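Local coordinates for protein ubiquitin-conjugating enzyme E2, putative (Trypanosoma cruzi, PDB 4DS2) that probably carries ubiquitin or a related modifier as a thioester and passes it on to a substrate or ligase, at residues I49-L54 / Q72-F77; C106-N111 / R138-V143. One frame throughout, in Å; residues are numbered along the deposited sequence.

Interaction 1 of 2, residues I49-L54 / Q72-F77; sequences IYNWIL and QLSVLF
The carbonyl oxygen of Y50 is held from the opposite segment twice: F77 N donates to Y50 O at 2.8 Å in an almost straight N-H...O bond, and the CA-H of L76 approaches Y50 O at 3.3 Å. The same oxygen lies at the rim of the F77 ring, near its plane, with F77 CD1 3.7 Å from Y50 O, at the Y50/F77 end of the pairing. From here the two segments run antiparallel. W52 and V75 form a hydrogen-bonded pair with both bonds at 2.8 Å, W52 N to V75 O and V75 N to W52 O. L54 with L73 is the next such pair, while N51/L76 and I53/S74 are the non-hydrogen-bonded ones between. These are the two middle strands of the four-stranded antiparallel meander of the E2 (UBC) fold. W52, L54, L73 and V75 lie on the sheet face that meets helices 11-27 and 120-132; N51, I53, S74 and L76 line the other, more open face. In W52, chi1 (-52°) sets CG beside the backbone N, on the side toward I49, and NE1 reaches I49 O at 2.7 Å. Over the centre of one indole face stands F77 CE1, 3.4 Å from W52 CE2, the two ring planes inclined at 44°. The NE1 bond is bent (131°); with F77 over the ring, it is consistent with a set indole orientation. Y50 crosses F77 at about a right angle, CD1 touching F77 CB at 4.0 Å, and its hydroxyl reaches I8 O.

Interaction 2 of 2, residues C106-N111 / R138-V143; sequences CDRMVN and RRDDDV
The short helix 108-111 and C106, just ahead of it, face the loop 138-143, with D141 and V143 packed against the cysteine. C106 CB rests 3.7 Å from V143 CG1; CB also meets D141 O, and C106 SG lies 3.9 Å from D140 O. Between the two backbones sits a water: C106 N donates to it at 2.9 Å, and it donates in turn to D141 O, a water-bridged link between the segments. SG is anti to the backbone N (chi1 -173°), and it accepts from R108 N at 3.6 Å, a capping bond at the start of the helical turn, while C106 O receives M109 N. By sequence C106 matches the thioester cysteine of E2 enzymes, and in that fold the loop leading to the helix after 120-132 runs beside the active site; the geometry is consistent with this. R108, its chain bent at chi2 and chi3, passes D140 obliquely, its guanidinium plane 26° from the carboxylate. R108 CD approaches D140 O at 3.5 Å, and R108 NE is 4.1 Å from D140 OD2; no N-H points at that oxygen, so the attraction is between charges alone. D140 OD2 also has the carboxylate of D112 close by, and the nearby arginine would offset part of the repulsion between D140 and D112. On the buried side, M109 CG touches D141 OD2 at 3.7 Å before the methionine chain runs on, extended, to V127 and V131 of helix 120-132. The carboxylate of D141 is anchored by R130 of that helix through OD1.

How the interactions relate
Interaction 1 comes first along the chain and closes before interaction 2 opens. Their centres lie about 19 Å apart and the nearest atoms about 9 Å, so they do not touch. What they share is helix 120-132: W52, L54, L73 and F77 of the sheet contact lean on it, and M109 and D141 of interaction 2 reach V127, V131 and R130 on the same helix. Interaction 1 thus belongs to the sheet core of a single UBC domain, while interaction 2 joins two segments that flank this helix in sequence and brings the presumed active-site cysteine against the loop before helix 145-153.

Interaction 1 of 2, residues I49-L54 / Q72-F77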
ATOM      1  N   ILE A  49       0.048 -15.333  10.639  1.00 38.92           N
ATOM      2  CA  ILE A  49       0.827 -14.092  10.848  1.00 36.72           C
ATOM      3  C   ILE A  49       1.444 -13.580   9.552  1.00 35.55           C
ATOM      4  O   ILE A  49       1.920 -12.457   9.483  1.00 34.98           O
ATOM      5  CB  ILE A  49       1.920 -14.233  11.924  1.00 36.62           C
ATOM      6  CG1 ILE A  49       3.001 -15.255  11.511  1.00 37.66           C
ATOM      7  CG2 ILE A  49       1.303 -14.653  13.250  1.00 37.08           C
ATOM      8  CD1 ILE A  49       4.232 -15.284  12.386  1.00 36.55           C
ATOM      9  N   TYR A  50       1.382 -14.417   8.528  1.00 37.51           N
ATOM     10  CA  TYR A  50       2.024 -14.207   7.232  1.00 38.27           C
ATOM     11  C   TYR A  50       1.169 -13.460   6.252  1.00 40.04           C
ATOM     12  O   TYR A  50       1.638 -13.079   5.172  1.00 41.72           O
ATOM     13  CB  TYR A  50       2.413 -15.561   6.622  1.00 39.52           C
ATOM     14  CG  TYR A  50       3.516 -16.206   7.431  1.00 39.25           C
ATOM     15  CD1 TYR A  50       4.855 -15.872   7.205  1.00 38.49           C
ATOM     16  CD2 TYR A  50       3.213 -17.054   8.484  1.00 39.78           C
ATOM     17  CE1 TYR A  50       5.853 -16.426   7.968  1.00 39.31           C
ATOM     18  CE2 TYR A  50       4.202 -17.605   9.259  1.00 41.34           C
ATOM     19  CZ  TYR A  50       5.517 -17.290   8.993  1.00 40.62           C
ATOM     20  OH  TYR A  50       6.483 -17.866   9.748  1.00 42.13           O
ATOM     21  N   ASN A  51      -0.061 -13.184   6.657  1.00 41.06           N
ATOM     22  CA  ASN A  51      -0.988 -12.555   5.819  1.00 40.45           C
ATOM     23  C   ASN A  51      -1.805 -11.539   6.613  1.00 39.76           C
ATOM     24  O   ASN A  51      -2.625 -11.889   7.474  1.00 39.33           O
ATOM     25  CB  ASN A  51      -1.818 -13.638   5.217  1.00 44.81           C
ATOM     26  CG  ASN A  51      -2.168 -13.316   3.831  1.00 48.67           C
ATOM     27  OD1 ASN A  51      -2.792 -12.269   3.560  1.00 51.86           O
ATOM     28  ND2 ASN A  51      -1.686 -14.146   2.913  1.00 51.13           N
ATOM     29  N   TRP A  52      -1.539 -10.259   6.360  1.00 38.59           N
ATOM     30  CA  TRP A  52      -2.265  -9.204   7.047  1.00 38.95           C
ATOM     31  C   TRP A  52      -3.182  -8.553   6.077  1.00 38.42           C
ATOM     32  O   TRP A  52      -2.737  -8.049   5.089  1.00 37.49           O
ATOM     33  CB  TRP A  52      -1.342  -8.134   7.592  1.00 39.24           C
ATOM     34  CG  TRP A  52      -0.175  -8.562   8.451  1.00 39.02           C
ATOM     35  CD1 TRP A  52       0.169  -9.837   8.905  1.00 39.57           C
ATOM     36  CD2 TRP A  52       0.817  -7.667   9.037  1.00 38.52           C
ATOM     37  NE1 TRP A  52       1.288  -9.789   9.686  1.00 38.73           N
ATOM     38  CE2 TRP A  52       1.720  -8.506   9.811  1.00 38.70           C
ATOM     39  CE3 TRP A  52       1.031  -6.291   9.004  1.00 38.12           C
ATOM     40  CZ2 TRP A  52       2.797  -7.974  10.506  1.00 38.94           C
ATOM     41  CZ3 TRP A  52       2.119  -5.760   9.705  1.00 38.61           C
ATOM     42  CH2 TRP A  52       2.979  -6.593  10.447  1.00 39.77           C
ATOM     43  N   ILE A  53      -4.477  -8.586   6.361  1.00 41.76           N
ATOM     44  CA  ILE A  53      -5.501  -7.870   5.592  1.00 42.18           C
ATOM     45  C   ILE A  53      -5.742  -6.520   6.282  1.00 41.55           C
ATOM     46  O   ILE A  53      -6.041  -6.464   7.482  1.00 41.04           O
ATOM     47  CB  ILE A  53      -6.830  -8.667   5.525  1.00 44.46           C
ATOM     48  CG1 ILE A  53      -6.573 -10.127   5.057  1.00 45.64           C
ATOM     49  CG2 ILE A  53      -7.846  -7.945   4.616  1.00 43.23           C
ATOM     50  CD1 ILE A  53      -6.427 -11.167   6.148  1.00 46.19           C
ATOM     51  N   LEU A  54      -5.574  -5.439   5.535  1.00 41.38           N
ATOM     52  CA  LEU A  54      -5.773  -4.079   6.040  1.00 42.02           C
ATOM     53  C   LEU A  54      -6.971  -3.355   5.359  1.00 41.22           C
ATOM     54  O   LEU A  54      -7.307  -3.647   4.209  1.00 36.54           O
ATOM     55  CB  LEU A  54      -4.520  -3.240   5.791  1.00 40.89           C
ATOM     56  CG  LEU A  54      -3.122  -3.647   6.263  1.00 40.56           C
ATOM     57  CD1 LEU A  54      -2.193  -2.479   5.921  1.00 38.13           C
ATOM     58  CD2 LEU A  54      -3.060  -3.956   7.745  1.00 42.48           C
ATOM     59  N   GLN A  72      -8.959  -1.880   0.472  1.00 47.42           N
ATOM     60  CA  GLN A  72      -8.493  -3.054   1.140  1.00 47.98           C
ATOM     61  C   GLN A  72      -7.211  -3.574   0.538  1.00 48.04           C
ATOM     62  O   GLN A  72      -7.090  -3.687  -0.692  1.00 44.33           O
ATOM     63  CB  GLN A  72      -9.546  -4.147   1.043  1.00 52.48           C
ATOM     64  CG  GLN A  72     -10.512  -4.112   2.205  1.00 54.72           C
ATOM     65  CD  GLN A  72     -11.752  -4.854   1.898  1.00 56.42           C
ATOM     66  OE1 GLN A  72     -12.577  -4.418   1.090  1.00 59.25           O
ATOM     67  NE2 GLN A  72     -11.901  -5.991   2.533  1.00 60.15           N
ATOM     68  N   LEU A  73      -6.274  -3.937   1.423  1.00 47.45           N
ATOM     69  CA  LEU A  73      -4.971  -4.464   1.009  1.00 45.56           C
ATOM     70  C   LEU A  73      -4.654  -5.763   1.687  1.00 45.76           C
ATOM     71  O   LEU A  73      -5.290  -6.110   2.680  1.00 47.47           O
ATOM     72  CB  LEU A  73      -3.885  -3.472   1.346  1.00 45.41           C
ATOM     73  CG  LEU A  73      -4.035  -2.135   0.648  1.00 46.26           C
ATOM     74  CD1 LEU A  73      -4.125  -1.024   1.682  1.00 45.17           C
ATOM     75  CD2 LEU A  73      -2.917  -1.927  -0.352  1.00 48.38           C
ATOM     76  N   SER A  74      -3.683  -6.483   1.108  1.00 46.41           N
ATOM     77  CA  SER A  74      -3.064  -7.689   1.678  1.00 45.18           C
ATOM     78  C   SER A  74      -1.583  -7.461   1.762  1.00 44.41           C
ATOM     79  O   SER A  74      -0.951  -7.115   0.761  1.00 43.30           O
ATOM     80  CB  SER A  74      -3.239  -8.926   0.781  1.00 47.91           C
ATOM     81  OG  SER A  74      -4.588  -9.313   0.704  1.00 50.76           O
ATOM     82  N   VAL A  75      -1.029  -7.686   2.951  1.00 44.50           N
ATOM     83  CA  VAL A  75       0.407  -7.768   3.154  1.00 40.86           C
ATOM     84  C   VAL A  75       0.788  -9.228   3.375  1.00 41.03           C
ATOM     85  O   VAL A  75       0.435  -9.806   4.401  1.00 42.83           O
ATOM     86  CB  VAL A  75       0.816  -6.934   4.365  1.00 39.80           C
ATOM     87  CG1 VAL A  75       2.331  -6.922   4.519  1.00 38.96           C
ATOM     88  CG2 VAL A  75       0.224  -5.537   4.257  1.00 39.89           C
ATOM     89  N   LEU A  76       1.484  -9.810   2.403  1.00 39.41           N
ATOM     90  CA  LEU A  76       1.954 -11.179   2.455  1.00 40.37           C
ATOM     91  C   LEU A  76       3.467 -11.274   2.773  1.00 40.11           C
ATOM     92  O   LEU A  76       4.303 -10.675   2.098  1.00 38.44           O
ATOM     93  CB  LEU A  76       1.641 -11.852   1.121  1.00 43.33           C
ATOM     94  CG  LEU A  76       2.146 -13.275   0.783  1.00 46.56           C
ATOM     95  CD1 LEU A  76       2.113 -14.271   1.961  1.00 47.47           C
ATOM     96  CD2 LEU A  76       1.330 -13.800  -0.416  1.00 47.99           C
ATOM     97  N   PHE A  77       3.794 -12.019   3.830  1.00 38.96           N
ATOM     98  CA  PHE A  77       5.161 -12.241   4.248  1.00 38.37           C
ATOM     99  C   PHE A  77       5.686 -13.598   3.799  1.00 41.78           C
ATOM    100  O   PHE A  77       4.911 -14.462   3.349  1.00 46.56           O
ATOM    101  CB  PHE A  77       5.260 -12.189   5.754  1.00 36.80           C
ATOM    102  CG  PHE A  77       5.037 -10.829   6.324  1.00 34.27           C
ATOM    103  CD1 PHE A  77       3.747 -10.329   6.463  1.00 34.35           C
ATOM    104  CD2 PHE A  77       6.098 -10.064   6.748  1.00 32.97           C
ATOM    105  CE1 PHE A  77       3.525  -9.080   7.027  1.00 33.36           C
ATOM    106  CE2 PHE A  77       5.894  -8.806   7.303  1.00 32.91           C
ATOM    107  CZ  PHE A  77       4.603  -8.323   7.468  1.00 32.87           C
TER

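Interaction 2 of 2, residues C106-N111 / R138-V143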
ATOM      1  N   CYS A 106       4.922  -3.587  -8.625  1.00 39.64           N
ATOM      2  CA  CYS A 106       6.275  -3.939  -8.959  1.00 40.03           C
ATOM      3  C   CYS A 106       7.041  -4.101  -7.657  1.00 40.56           C
ATOM      4  O   CYS A 106       6.897  -3.274  -6.746  1.00 42.11           O
ATOM      5  CB  CYS A 106       6.881  -2.822  -9.788  1.00 39.72           C
ATOM      6  SG  CYS A 106       8.507  -3.207 -10.443  1.00 40.12           S
ATOM      7  N   ASP A 107       7.850  -5.154  -7.542  1.00 41.86           N
ATOM      8  CA  ASP A 107       8.613  -5.357  -6.304  1.00 40.98           C
ATOM      9  C   ASP A 107       9.602  -4.239  -6.113  1.00 39.40           C
ATOM     10  O   ASP A 107      10.080  -4.048  -5.009  1.00 38.00           O
ATOM     11  CB  ASP A 107       9.432  -6.623  -6.263  1.00 43.69           C
ATOM     12  CG  ASP A 107       9.015  -7.617  -7.235  1.00 49.15           C
ATOM     13  OD1 ASP A 107       7.789  -7.734  -7.500  1.00 54.74           O
ATOM     14  OD2 ASP A 107       9.936  -8.313  -7.719  1.00 55.68           O
ATOM     15  N   ARG A 108       9.956  -3.548  -7.192  1.00 38.62           N
ATOM     16  CA  ARG A 108      10.965  -2.521  -7.105  1.00 38.73           C
ATOM     17  C   ARG A 108      10.545  -1.393  -6.207  1.00 36.92           C
ATOM     18  O   ARG A 108      11.386  -0.817  -5.498  1.00 36.42           O
ATOM     19  CB  ARG A 108      11.337  -2.006  -8.470  1.00 39.93           C
ATOM     20  CG  ARG A 108      12.167  -3.005  -9.222  1.00 43.09           C
ATOM     21  CD  ARG A 108      11.857  -2.907 -10.683  1.00 47.04           C
ATOM     22  NE  ARG A 108      13.020  -3.088 -11.519  1.00 52.39           N
ATOM     23  CZ  ARG A 108      12.944  -3.110 -12.850  1.00 58.06           C
ATOM     24  NH1 ARG A 108      14.055  -3.290 -13.586  1.00 61.57           N
ATOM     25  NH2 ARG A 108      11.757  -2.951 -13.453  1.00 57.09           N
ATOM     26  N   MET A 109       9.253  -1.095  -6.214  1.00 34.83           N
ATOM     27  CA  MET A 109       8.730  -0.030  -5.392  1.00 34.13           C
ATOM     28  C   MET A 109       9.247  -0.136  -3.991  1.00 33.59           C
ATOM     29  O   MET A 109       9.595   0.848  -3.392  1.00 33.69           O
ATOM     30  CB  MET A 109       7.224  -0.100  -5.359  1.00 34.95           C
ATOM     31  CG  MET A 109       6.555   1.048  -4.640  1.00 36.48           C
ATOM     32  SD  MET A 109       4.784   1.062  -5.014  1.00 41.55           S
ATOM     33  CE  MET A 109       4.181   1.994  -3.612  1.00 37.35           C
ATOM     34  N   VAL A 110       9.255  -1.343  -3.454  1.00 35.38           N
ATOM     35  CA  VAL A 110       9.670  -1.569  -2.078  1.00 35.39           C
ATOM     36  C   VAL A 110      11.120  -2.022  -1.998  1.00 35.75           C
ATOM     37  O   VAL A 110      11.822  -1.657  -1.071  1.00 35.73           O
ATOM     38  CB  VAL A 110       8.756  -2.626  -1.390  1.00 35.07           C
ATOM     39  CG1 VAL A 110       9.430  -3.190  -0.133  1.00 35.81           C
ATOM     40  CG2 VAL A 110       7.397  -2.042  -1.045  1.00 32.29           C
ATOM     41  N   ASN A 111      11.549  -2.828  -2.967  1.00 37.02           N
ATOM     42  CA  ASN A 111      12.817  -3.571  -2.873  1.00 37.52           C
ATOM     43  C   ASN A 111      14.053  -2.754  -3.131  1.00 38.57           C
ATOM     44  O   ASN A 111      15.123  -3.076  -2.606  1.00 44.76           O
ATOM     45  CB  ASN A 111      12.820  -4.763  -3.825  1.00 37.76           C
ATOM     46  CG  ASN A 111      11.866  -5.847  -3.395  1.00 36.83           C
ATOM     47  OD1 ASN A 111      11.381  -5.863  -2.267  1.00 36.68           O
ATOM     48  ND2 ASN A 111      11.579  -6.750  -4.293  1.00 37.40           N
ATOM     49  N   ARG A 138       7.215   9.474 -12.197  1.00 44.03           N
ATOM     50  CA  ARG A 138       7.518   8.168 -12.702  1.00 43.52           C
ATOM     51  C   ARG A 138       8.899   7.669 -12.257  1.00 45.31           C
ATOM     52  O   ARG A 138       9.855   8.436 -12.258  1.00 46.01           O
ATOM     53  CB  ARG A 138       7.497   8.242 -14.226  1.00 45.13           C
ATOM     54  CG  ARG A 138       7.690   6.910 -14.908  1.00 45.25           C
ATOM     55  CD  ARG A 138       7.097   6.894 -16.307  1.00 46.54           C
ATOM     56  NE  ARG A 138       7.161   5.537 -16.833  1.00 46.93           N
ATOM     57  CZ  ARG A 138       8.256   4.971 -17.333  1.00 49.64           C
ATOM     58  NH1 ARG A 138       9.406   5.659 -17.410  1.00 51.41           N
ATOM     59  NH2 ARG A 138       8.200   3.715 -17.778  1.00 49.28           N
ATOM     60  N   ARG A 139       9.003   6.369 -11.940  1.00 43.50           N
ATOM     61  CA  ARG A 139      10.309   5.701 -11.735  1.00 42.25           C
ATOM     62  C   ARG A 139      10.438   4.382 -12.511  1.00 42.37           C
ATOM     63  O   ARG A 139      10.253   4.346 -13.715  1.00 44.80           O
ATOM     64  CB  ARG A 139      10.570   5.453 -10.266  1.00 40.13           C
ATOM     65  CG  ARG A 139      10.620   6.720  -9.478  1.00 40.73           C
ATOM     66  CD  ARG A 139      10.642   6.410  -8.009  1.00 39.23           C
ATOM     67  NE  ARG A 139      10.328   7.601  -7.259  1.00 38.51           N
ATOM     68  CZ  ARG A 139       9.819   7.612  -6.041  1.00 39.37           C
ATOM     69  NH1 ARG A 139       9.544   6.487  -5.392  1.00 38.77           N
ATOM     70  NH2 ARG A 139       9.607   8.771  -5.448  1.00 42.53           N
ATOM     71  N   ASP A 140      10.787   3.302 -11.820  1.00 41.62           N
ATOM     72  CA  ASP A 140      11.073   2.018 -12.453  1.00 41.14           C
ATOM     73  C   ASP A 140      10.036   1.013 -12.003  1.00 38.70           C
ATOM     74  O   ASP A 140      10.218  -0.172 -12.200  1.00 38.16           O
ATOM     75  CB  ASP A 140      12.489   1.571 -12.056  1.00 41.83           C
ATOM     76  CG  ASP A 140      12.641   1.366 -10.550  1.00 41.80           C
ATOM     77  OD1 ASP A 140      11.788   1.861  -9.758  1.00 41.74           O
ATOM     78  OD2 ASP A 140      13.606   0.691 -10.147  1.00 41.97           O
ATOM     79  N   ASP A 141       8.941   1.518 -11.405  1.00 38.92           N
ATOM     80  CA  ASP A 141       7.890   0.700 -10.746  1.00 36.82           C
ATOM     81  C   ASP A 141       6.506   0.831 -11.405  1.00 35.89           C
ATOM     82  O   ASP A 141       5.480   0.444 -10.833  1.00 35.35           O
ATOM     83  CB  ASP A 141       7.820   1.010  -9.230  1.00 35.66           C
ATOM     84  CG  ASP A 141       7.610   2.480  -8.923  1.00 35.50           C
ATOM     85  OD1 ASP A 141       7.615   3.311  -9.859  1.00 35.30           O
ATOM     86  OD2 ASP A 141       7.452   2.823  -7.728  1.00 36.37           O
ATOM     87  N   ASP A 142       6.482   1.358 -12.612  1.00 37.05           N
ATOM     88  CA  ASP A 142       5.264   1.362 -13.407  1.00 38.65           C
ATOM     89  C   ASP A 142       4.927  -0.047 -13.861  1.00 39.40           C
ATOM     90  O   ASP A 142       5.813  -0.743 -14.369  1.00 38.07           O
ATOM     91  CB  ASP A 142       5.410   2.277 -14.621  1.00 39.71           C
ATOM     92  CG  ASP A 142       4.843   3.686 -14.370  1.00 39.28           C
ATOM     93  OD1 ASP A 142       4.822   4.182 -13.201  1.00 37.42           O
ATOM     94  OD2 ASP A 142       4.400   4.282 -15.368  1.00 37.97           O
ATOM     95  N   VAL A 143       3.663  -0.453 -13.617  1.00 39.04           N
ATOM     96  CA  VAL A 143       3.134  -1.781 -13.998  1.00 41.04           C
ATOM     97  C   VAL A 143       1.979  -1.694 -15.008  1.00 42.41           C
ATOM     98  O   VAL A 143       1.604  -2.695 -15.571  1.00 42.07           O
ATOM     99  CB  VAL A 143       2.608  -2.609 -12.775  1.00 38.50           C
ATOM    100  CG1 VAL A 143       3.673  -2.734 -11.715  1.00 36.57           C
ATOM    101  CG2 VAL A 143       1.351  -1.991 -12.198  1.00 36.67           C
TER
HETATM  102  O   HOH W   1       4.227  -0.815  -8.901  1.00 24.78           O